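Local coordinates for protein Exo-poly-alpha-D-galacturonosidase (Thermotoga maritima, PDB 3JUR) that probably hydrolyses polygalacturonate from its chain ends, as a hyperthermoactive exopolygalacturonase of glycosyl hydrolase family 28, at residues P279-V285 with G308-A314; L6-I10 with N340-I344; V264-D270 with V300-S306. All coordinates share one frame. Residues are numbered along the deposited sequence.

Contact 1: residues P279-V285 with G308-A314; sequences PSEYILV and GVRNVVA
Strands 280-285 and 309-314 run parallel and in register, their axes 4.7 Å apart at closest approach and their N-to-C directions 6° apart. Gly-308, at phi/psi 100/148, starts the second segment; its O accepts Ser-280 N at 3.1 Å, and a side chain here would jam against the preceding carbonyl. Val-309 (chi1 t) turns to the same face as Ser-280, against Ile-265. Arg-310 N reaches Ser-280 O at 3.1 Å, and its side chain (chi1 p) forms a salt bridge, Arg-310 NH1 to Glu-281 OE2, 2.9 Å. Asn-311 (54/64) and its partner Tyr-282 (61/60) both lie in the left-handed helical (alpha-L) region, kinking both strands together; Asn-311 O takes Ile-283 N at 3.3 Å and, weakly, Tyr-282 N at 3.0 Å. Asn-311 OD1 hydrogen-bonds to Asn-340 ND2 in the next coil. Val-312 (t) packs through CG2 on Ile-283 CG1, 4.1 Å. Val-313 pairs twice, its N with Ile-283 O at 3.0 Å and its O with Val-285 N at 2.8 Å. Ala-314 CB ends the inner row, 4.2 Å from Val-285 CB. In-register parallel strands that share one alpha-L kink on successive coils fit the right-handed parallel beta-helix.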
loop_
_atom_site.group_PDB
_atom_site.type_symbol
_atom_site.label_atom_id
_atom_site.label_comp_id
_atom_site.label_asym_id
_atom_site.label_seq_id
_atom_site.Cartn_x
_atom_site.Cartn_y
_atom_site.Cartn_z
ATOM N N PRO D 279 -2.191 31.966 29.500
ATOM C CA PRO D 279 -1.925 30.746 28.740
ATOM C C PRO D 279 -0.445 30.398 28.725
ATOM O O PRO D 279 0.383 31.265 28.973
ATOM C CB PRO D 279 -2.401 31.103 27.328
ATOM C CG PRO D 279 -2.274 32.589 27.236
ATOM C CD PRO D 279 -2.367 33.147 28.630
ATOM N N SER D 280 -0.117 29.131 28.473
ATOM C CA SER D 280 1.216 28.791 27.993
ATOM C C SER D 280 1.191 29.015 26.489
ATOM O O SER D 280 0.259 28.575 25.808
ATOM C CB SER D 280 1.582 27.338 28.292
ATOM O OG SER D 280 2.301 27.212 29.507
ATOM N N GLU D 281 2.202 29.712 25.977
ATOM C CA GLU D 281 2.240 30.070 24.564
ATOM C C GLU D 281 3.662 30.350 24.088
ATOM O O GLU D 281 4.517 30.792 24.864
ATOM C CB GLU D 281 1.315 31.263 24.268
ATOM C CG GLU D 281 1.644 32.525 25.046
ATOM C CD GLU D 281 0.747 33.700 24.693
ATOM O OE1 GLU D 281 0.732 34.686 25.478
ATOM O OE2 GLU D 281 0.073 33.641 23.638
ATOM N N TYR D 282 3.902 30.084 22.806
ATOM C CA TYR D 282 5.208 30.273 22.187
ATOM C C TYR D 282 6.260 29.401 22.866
ATOM O O TYR D 282 7.231 29.894 23.443
ATOM C CB TYR D 282 5.595 31.759 22.174
ATOM C CG TYR D 282 4.735 32.603 21.258
ATOM C CD1 TYR D 282 4.672 32.333 19.891
ATOM C CD2 TYR D 282 4.004 33.689 21.748
ATOM C CE1 TYR D 282 3.890 33.109 19.031
ATOM C CE2 TYR D 282 3.221 34.478 20.891
ATOM C CZ TYR D 282 3.171 34.168 19.536
ATOM O OH TYR D 282 2.411 34.928 18.677
ATOM N N ILE D 283 6.015 28.094 22.816
ATOM C CA ILE D 283 6.900 27.077 23.375
ATOM C C ILE D 283 7.467 26.265 22.217
ATOM O O ILE D 283 6.713 25.727 21.393
ATOM C CB ILE D 283 6.164 26.093 24.345
ATOM C CG1 ILE D 283 5.170 26.809 25.287
ATOM C CG2 ILE D 283 7.177 25.229 25.123
ATOM C CD1 ILE D 283 5.783 27.764 26.286
ATOM N N LEU D 284 8.795 26.192 22.160
ATOM C CA LEU D 284 9.495 25.450 21.128
ATOM C C LEU D 284 10.184 24.245 21.763
ATOM O O LEU D 284 10.976 24.393 22.694
ATOM C CB LEU D 284 10.505 26.354 20.399
ATOM C CG LEU D 284 11.355 25.753 19.277
ATOM C CD1 LEU D 284 10.474 25.237 18.123
ATOM C CD2 LEU D 284 12.340 26.788 18.773
ATOM N N VAL D 285 9.845 23.055 21.272
ATOM C CA VAL D 285 10.417 21.797 21.757
ATOM C C VAL D 285 11.092 21.110 20.565
ATOM O O VAL D 285 10.404 20.631 19.658
ATOM C CB VAL D 285 9.311 20.887 22.349
ATOM C CG1 VAL D 285 9.891 19.575 22.917
ATOM C CG2 VAL D 285 8.526 21.643 23.427
ATOM N N GLY D 308 -5.493 28.191 28.868
ATOM C CA GLY D 308 -5.228 28.141 27.434
ATOM C C GLY D 308 -3.818 27.662 27.129
ATOM O O GLY D 308 -2.891 27.878 27.916
ATOM N N VAL D 309 -3.671 26.974 25.999
ATOM C CA VAL D 309 -2.367 26.619 25.432
ATOM C C VAL D 309 -2.449 26.881 23.930
ATOM O O VAL D 309 -3.354 26.381 23.249
ATOM C CB VAL D 309 -1.969 25.138 25.704
ATOM C CG1 VAL D 309 -0.604 24.809 25.076
ATOM C CG2 VAL D 309 -1.953 24.821 27.218
ATOM N N ARG D 310 -1.520 27.679 23.413
ATOM C CA ARG D 310 -1.507 28.000 21.982
ATOM C C ARG D 310 -0.079 28.180 21.487
ATOM O O ARG D 310 0.821 28.445 22.287
ATOM C CB ARG D 310 -2.333 29.266 21.689
ATOM C CG ARG D 310 -1.928 30.480 22.504
ATOM C CD ARG D 310 -2.136 31.777 21.737
ATOM N NE ARG D 310 -3.444 32.373 21.982
ATOM C CZ ARG D 310 -3.643 33.562 22.552
ATOM N NH1 ARG D 310 -2.621 34.315 22.948
ATOM N NH2 ARG D 310 -4.878 34.006 22.725
ATOM N N ASN D 311 0.114 28.039 20.176
ATOM C CA ASN D 311 1.403 28.282 19.521
ATOM C C ASN D 311 2.555 27.495 20.129
ATOM O O ASN D 311 3.498 28.051 20.703
ATOM C CB ASN D 311 1.704 29.780 19.449
ATOM C CG ASN D 311 0.647 30.533 18.678
ATOM O OD1 ASN D 311 0.162 30.057 17.650
ATOM N ND2 ASN D 311 0.271 31.707 19.177
ATOM N N VAL D 312 2.445 26.181 20.010
ATOM C CA VAL D 312 3.471 25.276 20.472
ATOM C C VAL D 312 3.983 24.530 19.256
ATOM O O VAL D 312 3.190 23.968 18.488
ATOM C CB VAL D 312 2.908 24.272 21.495
ATOM C CG1 VAL D 312 3.956 23.218 21.845
ATOM C CG2 VAL D 312 2.437 24.995 22.756
ATOM N N VAL D 313 5.300 24.548 19.072
ATOM C CA VAL D 313 5.942 23.809 18.000
ATOM C C VAL D 313 6.884 22.770 18.603
ATOM O O VAL D 313 7.794 23.110 19.373
ATOM C CB VAL D 313 6.741 24.733 17.041
ATOM C CG1 VAL D 313 7.464 23.914 15.976
ATOM C CG2 VAL D 313 5.833 25.784 16.385
ATOM N N ALA D 314 6.650 21.509 18.245
ATOM C CA ALA D 314 7.541 20.406 18.589
ATOM C C ALA D 314 8.109 19.841 17.293
ATOM O O ALA D 314 7.389 19.200 16.515
ATOM C CB ALA D 314 6.802 19.325 19.376
#

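Contact 2: residues L6-I10 with N340-I344; sequences LAKKI and NIFFI
A turn of N-terminal helix, 6-10, lies across strand 340-344 at a crossing angle of -102°, the two axes 9.7 Å apart at their closest. The contact is apolar and has no hydrogen bond across it. At its centre Phe-342 (chi1 m, chi2 -95°) points toward the helix, and three helix residues reach its ring. Ala-7 CA lies 6.4 Å from Phe-342 CA. Ala-7 also places its backbone N over one ring face and its CB 3.6 Å from Phe-342 CD1. Leu-6 (chi1 t, chi2 p) extends CD2 to 3.7 Å from Phe-342 CZ, and Ile-10 (chi1 m, chi2 t) sends CD1 to 3.4 Å from Phe-342 CE2. At the strand's far end Ile-344 (m, m) offers CG1 to Ala-7 CB at 4.3 Å. Asn-340, in the left-handed helical (alpha-L) region at 56/58, sets its ND2 4.1 Å from Leu-6 CD2, but bonds that amide to Asn-311. Ile-341 points away from the helix and packs on Val-312 of strand 309-320. The helix thus rides on the outside of the beta-helix: Ile-10 also rests on Asn-311 and Val-313 of the preceding coil, while strand 372-379 on the other flank stacks Phe-377 on Phe-342.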
loop_
_atom_site.group_PDB
_atom_site.type_symbol
_atom_site.label_atom_id
_atom_site.label_comp_id
_atom_site.label_asym_id
_atom_site.label_seq_id
_atom_site.Cartn_x
_atom_site.Cartn_y
_atom_site.Cartn_z
ATOM N N LEU D 6 3.261 28.252 8.643
ATOM C CA LEU D 6 3.041 28.953 9.910
ATOM C C LEU D 6 3.935 28.425 11.043
ATOM O O LEU D 6 4.408 29.201 11.877
ATOM C CB LEU D 6 1.565 28.897 10.313
ATOM C CG LEU D 6 1.138 29.688 11.560
ATOM C CD1 LEU D 6 1.320 31.203 11.371
ATOM C CD2 LEU D 6 -0.301 29.345 11.932
ATOM N N ALA D 7 4.171 27.115 11.059
ATOM C CA ALA D 7 5.020 26.495 12.079
ATOM C C ALA D 7 6.414 27.112 12.109
ATOM O O ALA D 7 6.971 27.317 13.184
ATOM C CB ALA D 7 5.108 24.978 11.885
ATOM N N LYS D 8 6.965 27.399 10.930
ATOM C CA LYS D 8 8.258 28.072 10.814
ATOM C C LYS D 8 8.197 29.487 11.395
ATOM O O LYS D 8 9.084 29.878 12.158
ATOM C CB LYS D 8 8.743 28.095 9.362
ATOM C CG LYS D 8 10.119 28.740 9.163
ATOM C CD LYS D 8 10.441 28.896 7.694
ATOM C CE LYS D 8 11.504 29.970 7.447
ATOM N NZ LYS D 8 12.862 29.385 7.372
ATOM N N LYS D 9 7.143 30.232 11.059
ATOM C CA LYS D 9 6.956 31.600 11.570
ATOM C C LYS D 9 6.826 31.633 13.094
ATOM O O LYS D 9 7.334 32.547 13.741
ATOM C CB LYS D 9 5.738 32.288 10.928
ATOM C CG LYS D 9 5.792 32.423 9.408
ATOM C CD LYS D 9 6.670 33.582 8.969
ATOM C CE LYS D 9 6.888 33.563 7.465
ATOM N NZ LYS D 9 7.872 34.601 7.038
ATOM N N ILE D 10 6.149 30.642 13.668
ATOM C CA ILE D 10 6.028 30.567 15.121
ATOM C C ILE D 10 7.389 30.263 15.768
ATOM O O ILE D 10 7.769 30.923 16.738
ATOM C CB ILE D 10 4.916 29.579 15.569
ATOM C CG1 ILE D 10 3.559 30.054 15.037
ATOM C CG2 ILE D 10 4.855 29.476 17.103
ATOM C CD1 ILE D 10 2.473 29.006 15.105
ATOM N N ASN D 340 -3.441 25.639 17.765
ATOM C CA ASN D 340 -2.189 25.927 17.079
ATOM C C ASN D 340 -1.035 25.143 17.696
ATOM O O ASN D 340 -0.054 25.724 18.188
ATOM C CB ASN D 340 -1.899 27.437 17.054
ATOM C CG ASN D 340 -2.361 28.102 15.773
ATOM O OD1 ASN D 340 -2.952 27.465 14.899
ATOM N ND2 ASN D 340 -2.068 29.394 15.643
ATOM N N ILE D 341 -1.191 23.821 17.704
ATOM C CA ILE D 341 -0.170 22.909 18.194
ATOM C C ILE D 341 0.431 22.230 16.965
ATOM O O ILE D 341 -0.297 21.643 16.148
ATOM C CB ILE D 341 -0.756 21.839 19.181
ATOM C CG1 ILE D 341 -1.680 22.482 20.228
ATOM C CG2 ILE D 341 0.379 21.029 19.857
ATOM C CD1 ILE D 341 -1.005 23.509 21.174
ATOM N N PHE D 342 1.752 22.329 16.830
ATOM C CA PHE D 342 2.452 21.854 15.646
ATOM C C PHE D 342 3.451 20.770 16.007
ATOM O O PHE D 342 4.392 21.012 16.756
ATOM C CB PHE D 342 3.167 23.019 14.941
ATOM C CG PHE D 342 2.236 24.064 14.415
ATOM C CD1 PHE D 342 1.809 24.029 13.096
ATOM C CD2 PHE D 342 1.770 25.076 15.246
ATOM C CE1 PHE D 342 0.941 24.995 12.603
ATOM C CE2 PHE D 342 0.888 26.044 14.766
ATOM C CZ PHE D 342 0.477 26.006 13.446
ATOM N N PHE D 343 3.233 19.581 15.454
ATOM C CA PHE D 343 4.020 18.390 15.758
ATOM C C PHE D 343 4.668 17.958 14.443
ATOM O O PHE D 343 4.070 17.207 13.668
ATOM C CB PHE D 343 3.092 17.300 16.324
ATOM C CG PHE D 343 3.802 16.182 17.031
ATOM C CD1 PHE D 343 4.410 16.393 18.270
ATOM C CD2 PHE D 343 3.841 14.907 16.473
ATOM C CE1 PHE D 343 5.068 15.343 18.933
ATOM C CE2 PHE D 343 4.487 13.862 17.119
ATOM C CZ PHE D 343 5.094 14.076 18.357
ATOM N N ILE D 344 5.885 18.449 14.198
ATOM C CA ILE D 344 6.510 18.406 12.870
ATOM C C ILE D 344 7.844 17.672 12.873
ATOM O O ILE D 344 8.680 17.910 13.744
ATOM C CB ILE D 344 6.804 19.855 12.344
ATOM C CG1 ILE D 344 5.601 20.790 12.552
ATOM C CG2 ILE D 344 7.274 19.847 10.874
ATOM C CD1 ILE D 344 4.353 20.407 11.780
#

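Contact 3: residues V264-D270 with V300-S306; sequences VIKSGRD and VIGSEMS
In this parallel beta-helix two successive coils pair as short strands, 264-265 with 300-301, then leave the sheet as interlocked loops. Ile-265 (chi1 m, chi2 t) carries both backbone bonds of the strand pair: its N bonds to Val-300 O at 2.8 Å and its O receives Gly-302 N at 2.9 Å; its CD1 meets Ile-301 CD1 at 3.7 Å. Beyond Gly-302 (94/-170) a cis peptide precedes Ser-303 and an inverse gamma turn centres on Glu-304. Glu-304 (chi1 m) points at segment 264-270 and takes two cations: OE1 bridges Lys-266 NZ at 2.7 Å and OE2 bridges Arg-269 NH1 at 3.1 Å, while Glu-304 O accepts Ser-267 N at 2.7 Å. Lys-266 NZ also bonds to Gly-302 O, 3.0 Å, and Arg-269 NE to Glu-106 O. Ser-306 closes the far end, its N on Gly-268 O at 3.0 Å and its OG (chi1 m) a weak acceptor for Asp-270 N at 2.8 Å; that OG also bonds to Arg-334 O, and Arg-334 pairs with Asp-270. Val-300 touches Arg-327 and Lys-329, consistent with the family's Arg-X-Lys motif. A water donates to Glu-304 OE2 at 2.8 Å and weakly accepts from Lys-266 NZ at 3.5 Å.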
loop_
_atom_site.group_PDB
_atom_site.type_symbol
_atom_site.label_atom_id
_atom_site.label_comp_id
_atom_site.label_asym_id
_atom_site.label_seq_id
_atom_site.Cartn_x
_atom_site.Cartn_y
_atom_site.Cartn_z
ATOM N N VAL D 264 5.192 18.358 29.125
ATOM C CA VAL D 264 3.763 18.587 29.346
ATOM C C VAL D 264 3.461 20.057 29.496
ATOM O O VAL D 264 3.850 20.667 30.484
ATOM C CB VAL D 264 3.265 17.980 30.679
ATOM C CG1 VAL D 264 1.899 17.372 30.485
ATOM C CG2 VAL D 264 4.265 16.997 31.268
ATOM N N ILE D 265 2.712 20.613 28.556
ATOM C CA ILE D 265 2.400 22.031 28.615
ATOM C C ILE D 265 1.054 22.251 29.303
ATOM O O ILE D 265 0.050 21.615 28.951
ATOM C CB ILE D 265 2.466 22.670 27.231
ATOM C CG1 ILE D 265 3.860 22.432 26.644
ATOM C CG2 ILE D 265 2.197 24.168 27.323
ATOM C CD1 ILE D 265 3.893 22.407 25.170
ATOM N N LYS D 266 1.063 23.147 30.292
ATOM C CA LYS D 266 -0.072 23.373 31.192
ATOM C C LYS D 266 -0.317 24.865 31.416
ATOM O O LYS D 266 0.462 25.703 30.947
ATOM C CB LYS D 266 0.164 22.659 32.535
ATOM C CG LYS D 266 0.441 21.164 32.426
ATOM C CD LYS D 266 0.695 20.551 33.796
ATOM C CE LYS D 266 1.049 19.070 33.699
ATOM N NZ LYS D 266 -0.125 18.211 33.383
ATOM N N SER D 267 -1.406 25.197 32.112
ATOM C CA SER D 267 -1.767 26.593 32.413
ATOM C C SER D 267 -2.859 26.718 33.485
ATOM O O SER D 267 -3.722 27.608 33.421
ATOM C CB SER D 267 -2.179 27.351 31.141
ATOM O OG SER D 267 -3.296 26.746 30.520
ATOM N N GLY D 268 -2.810 25.835 34.476
ATOM C CA GLY D 268 -3.755 25.885 35.588
ATOM C C GLY D 268 -4.989 25.024 35.380
ATOM O O GLY D 268 -5.352 24.680 34.251
ATOM N N ARG D 269 -5.640 24.698 36.487
ATOM C CA ARG D 269 -6.761 23.774 36.496
ATOM C C ARG D 269 -8.036 24.481 36.947
ATOM O O ARG D 269 -8.039 25.201 37.947
ATOM C CB ARG D 269 -6.436 22.607 37.432
ATOM C CG ARG D 269 -7.544 21.579 37.616
ATOM C CD ARG D 269 -7.179 20.585 38.713
ATOM N NE ARG D 269 -6.115 19.673 38.292
ATOM C CZ ARG D 269 -6.289 18.381 38.021
ATOM N NH1 ARG D 269 -5.258 17.634 37.635
ATOM N NH2 ARG D 269 -7.492 17.830 38.132
ATOM N N ASP D 270 -9.114 24.270 36.193
ATOM C CA ASP D 270 -10.462 24.706 36.572
ATOM C C ASP D 270 -10.528 26.176 37.022
ATOM O O ASP D 270 -9.856 27.028 36.433
ATOM C CB ASP D 270 -11.065 23.737 37.607
ATOM C CG ASP D 270 -11.083 22.282 37.119
ATOM O OD1 ASP D 270 -10.938 22.033 35.902
ATOM O OD2 ASP D 270 -11.243 21.371 37.958
ATOM N N VAL D 300 2.955 16.467 25.380
ATOM C CA VAL D 300 1.640 16.412 25.994
ATOM C C VAL D 300 1.100 17.819 26.254
ATOM O O VAL D 300 1.849 18.719 26.649
ATOM C CB VAL D 300 1.675 15.568 27.293
ATOM C CG1 VAL D 300 0.272 15.362 27.875
ATOM C CG2 VAL D 300 2.306 14.223 27.024
ATOM N N ILE D 301 -0.190 18.017 25.988
ATOM C CA ILE D 301 -0.869 19.253 26.380
ATOM C C ILE D 301 -1.980 18.882 27.371
ATOM O O ILE D 301 -2.768 17.966 27.106
ATOM C CB ILE D 301 -1.473 20.051 25.168
ATOM C CG1 ILE D 301 -0.556 20.070 23.928
ATOM C CG2 ILE D 301 -1.854 21.467 25.599
ATOM C CD1 ILE D 301 0.748 20.835 24.079
ATOM N N GLY D 302 -2.022 19.573 28.515
ATOM C CA GLY D 302 -3.051 19.343 29.535
ATOM C C GLY D 302 -2.639 18.366 30.628
ATOM O O GLY D 302 -1.478 17.963 30.691
ATOM N N SER D 303 -3.574 17.951 31.483
ATOM C CA SER D 303 -4.998 18.305 31.387
ATOM C C SER D 303 -5.307 19.671 31.993
ATOM O O SER D 303 -6.396 20.214 31.802
ATOM C CB SER D 303 -5.843 17.256 32.097
ATOM O OG SER D 303 -5.738 17.401 33.508
ATOM N N GLU D 304 -4.353 20.207 32.746
ATOM C CA GLU D 304 -4.524 21.511 33.362
ATOM C C GLU D 304 -4.193 22.578 32.322
ATOM O O GLU D 304 -3.094 23.113 32.300
ATOM C CB GLU D 304 -3.645 21.648 34.606
ATOM C CG GLU D 304 -3.866 20.550 35.658
ATOM C CD GLU D 304 -2.869 19.398 35.559
ATOM O OE1 GLU D 304 -2.401 19.077 34.445
ATOM O OE2 GLU D 304 -2.546 18.810 36.609
ATOM N N MET D 305 -5.159 22.874 31.458
ATOM C CA MET D 305 -4.963 23.843 30.387
ATOM C C MET D 305 -6.050 24.925 30.413
ATOM O O MET D 305 -6.344 25.550 29.387
ATOM C CB MET D 305 -4.896 23.137 29.016
ATOM C CG MET D 305 -5.910 22.000 28.814
ATOM S SD MET D 305 -7.612 22.471 29.195
ATOM C CE MET D 305 -8.071 23.252 27.653
ATOM N N SER D 306 -6.626 25.151 31.596
ATOM C CA SER D 306 -7.754 26.078 31.763
ATOM C C SER D 306 -7.418 27.533 31.420
ATOM O O SER D 306 -8.311 28.330 31.150
ATOM C CB SER D 306 -8.302 25.999 33.191
ATOM O OG SER D 306 -8.796 24.698 33.467
HETATM O O HOH W 1 -1.440 16.267 35.972
#

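Overall arrangement
Contacts 1 and 3 join beta-helix coils; contact 2 lays the N-terminal helix against the next. Contacts 1 and 2, with centres about 9 Å apart, share a sheet: Val-312 O bonds to Phe-342 N at 2.7 Å, and Ala-314 N to Phe-342 O at 2.8 Å. Contact 3 lies on another sheet, its centre about 11 Å from that of contact 1, where Ser-280 OG meets Lys-266 O at 2.8 Å and Ser-267 OG meets Gly-308 O at 2.9 Å. Contacts 2 and 3, centres about 19 Å apart, touch lightly through Ile-341 CG2 and Ile-301 CD1, 4.2 Å. No ligand marks the active site; by family resemblance contact 3 is probably nearest it and contact 2 farther away.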